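Local atomic coordinates of chemosensory protein (Mamestra brassicae, PDB entry 1N8V), a protein that binds bromo-dodecanol inside a helical shell and probably carries similar long-chain ligands in insect chemical sensing. Residues E71-I74 with E79-R82. Residues are numbered along the deposited sequence; the frame is centred on the assembly and turned at random.
With BDD (bromo-dodecanol), chain E.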
loop_
_atom_site.group_PDB
_atom_site.type_symbol
_atom_site.label_atom_id
_atom_site.label_comp_id
_atom_site.label_asym_id
_atom_site.label_seq_id
_atom_site.Cartn_x
_atom_site.Cartn_y
_atom_site.Cartn_z
ATOM N N GLU A 71 4.254 7.137 -2.490
ATOM C CA GLU A 71 4.597 8.438 -3.073
ATOM C C GLU A 71 3.550 8.836 -4.118
ATOM O O GLU A 71 3.122 10.004 -4.183
ATOM C CB GLU A 71 5.994 8.416 -3.713
ATOM C CG GLU A 71 6.392 9.802 -4.218
ATOM C CD GLU A 71 7.623 9.828 -5.099
ATOM O OE1 GLU A 71 8.001 8.770 -5.628
ATOM O OE2 GLU A 71 8.170 10.940 -5.292
ATOM N N HIS A 72 3.125 7.892 -4.958
ATOM C CA HIS A 72 2.106 8.178 -5.958
ATOM C C HIS A 72 0.803 8.643 -5.311
ATOM O O HIS A 72 0.174 9.595 -5.765
ATOM C CB HIS A 72 1.812 6.937 -6.818
ATOM C CG HIS A 72 0.741 7.176 -7.835
ATOM N ND1 HIS A 72 -0.591 6.870 -7.650
ATOM C CD2 HIS A 72 0.823 7.765 -9.051
ATOM C CE1 HIS A 72 -1.280 7.256 -8.714
ATOM N NE2 HIS A 72 -0.441 7.782 -9.585
ATOM N N LEU A 73 0.368 7.954 -4.257
ATOM C CA LEU A 73 -0.877 8.341 -3.588
ATOM C C LEU A 73 -0.786 9.708 -2.945
ATOM O O LEU A 73 -1.698 10.522 -3.080
ATOM C CB LEU A 73 -1.275 7.300 -2.542
ATOM C CG LEU A 73 -1.540 5.879 -3.055
ATOM C CD1 LEU A 73 -1.788 4.953 -1.860
ATOM C CD2 LEU A 73 -2.704 5.852 -4.057
ATOM N N ILE A 74 0.309 9.977 -2.235
ATOM C CA ILE A 74 0.487 11.261 -1.573
ATOM C C ILE A 74 0.483 12.414 -2.566
ATOM O O ILE A 74 -0.083 13.481 -2.282
ATOM C CB ILE A 74 1.794 11.254 -0.749
ATOM C CG1 ILE A 74 1.682 10.305 0.445
ATOM C CG2 ILE A 74 2.148 12.680 -0.311
ATOM C CD1 ILE A 74 2.977 10.095 1.190
ATOM N N GLU A 79 -6.932 11.884 -1.324
ATOM C CA GLU A 79 -8.050 11.321 -0.587
ATOM C C GLU A 79 -7.835 9.832 -0.274
ATOM O O GLU A 79 -8.188 9.367 0.805
ATOM C CB GLU A 79 -9.342 11.510 -1.389
ATOM C CG GLU A 79 -9.707 12.948 -1.702
ATOM C CD GLU A 79 -8.935 13.546 -2.870
ATOM O OE1 GLU A 79 -8.391 12.810 -3.744
ATOM O OE2 GLU A 79 -8.872 14.794 -2.921
ATOM N N ILE A 80 -7.276 9.092 -1.231
ATOM C CA ILE A 80 -6.991 7.662 -1.017
ATOM C C ILE A 80 -5.890 7.517 0.050
ATOM O O ILE A 80 -6.024 6.744 0.983
ATOM C CB ILE A 80 -6.609 6.976 -2.334
ATOM C CG1 ILE A 80 -7.829 6.879 -3.268
ATOM C CG2 ILE A 80 -5.990 5.606 -2.055
ATOM C CD1 ILE A 80 -7.501 6.341 -4.635
ATOM N N TRP A 81 -4.814 8.284 -0.083
ATOM C CA TRP A 81 -3.761 8.266 0.940
ATOM C C TRP A 81 -4.337 8.538 2.323
ATOM O O TRP A 81 -4.071 7.794 3.270
ATOM C CB TRP A 81 -2.679 9.303 0.632
ATOM C CG TRP A 81 -1.718 9.579 1.765
ATOM C CD1 TRP A 81 -1.564 10.764 2.406
ATOM C CD2 TRP A 81 -0.810 8.661 2.421
ATOM N NE1 TRP A 81 -0.598 10.668 3.383
ATOM C CE2 TRP A 81 -0.115 9.387 3.411
ATOM C CE3 TRP A 81 -0.468 7.319 2.238
ATOM C CZ2 TRP A 81 0.863 8.803 4.217
ATOM C CZ3 TRP A 81 0.472 6.755 3.060
ATOM C CH2 TRP A 81 1.135 7.485 4.020
ATOM N N ARG A 82 -5.154 9.573 2.432
ATOM C CA ARG A 82 -5.682 9.907 3.744
ATOM C C ARG A 82 -6.550 8.815 4.379
ATOM O O ARG A 82 -6.462 8.581 5.601
ATOM C CB ARG A 82 -6.364 11.253 3.709
ATOM C CG ARG A 82 -5.296 12.297 3.596
ATOM C CD ARG A 82 -5.834 13.649 3.612
ATOM N NE ARG A 82 -4.774 14.636 3.600
ATOM C CZ ARG A 82 -4.961 15.911 3.863
ATOM N NH1 ARG A 82 -3.938 16.745 3.819
ATOM N NH2 ARG A 82 -6.163 16.341 4.195
HETATM O O1 BDD E . 0.991 5.789 7.470
HETATM C C1 BDD E . 1.352 4.642 6.698
HETATM C C2 BDD E . 0.172 4.180 5.833
HETATM C C3 BDD E . 0.640 3.121 4.838
HETATM C C4 BDD E . -0.449 2.677 3.857
HETATM C C5 BDD E . 0.156 2.394 2.477
HETATM C C6 BDD E . -0.204 1.026 1.925
HETATM C C7 BDD E . 0.416 0.778 0.546
HETATM C C8 BDD E . 1.163 -0.536 0.484
HETATM C C9 BDD E . 1.494 -0.944 -0.945
HETATM C C10 BDD E . 2.253 -2.272 -0.992
HETATM C C11 BDD E . 3.171 -2.458 -2.204
HETATM C C12 BDD E . 4.345 -3.467 -1.986
HETATM BR BR BDD E . 4.569 -4.235 -3.389
#
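Trp81 holds CG anti to its backbone N (chi1 167°), and Ile74 sets CG1 anti to its carbonyl carbon (chi1 -68°); with these torsions the two side chains run alongside each other, pointing the same way. CG1 of Ile74 then sits squarely over one face of the indole, 3.5 Å from the centroid of the Trp81 five-membered ring and 7° off its normal, a CH-pi contact. Further along, CD1 of Ile74 lies 3.9 Å from CZ2 of Trp81, over the benzene half. Close to the backbones, CB of Leu73 meets CB of Trp81 at 4.0 Å; at the leucine's tip, CD2 of Leu73 touches CG2 of Ile80 at 3.9 Å where those two side chains cross roughly at right angles. The far end of the indole reaches the pocket: CZ3 of Trp81 is 3.8 Å from C2 of bromo-dodecanol, while NE1 is tied to Glu99 by a hydrogen bond. Replacing Trp81 by alanine is likely to leave Ile74 without its aromatic platform and Glu99 without this N-H, and to open a gap beside the ligand's alcohol end. The contact joins successive helices 60-76 and 78-88 across a sharp turn, and helix 95-102 packs against it through Tyr98, Glu99 and Ala102 on Ile74 and Arg95 on Trp81.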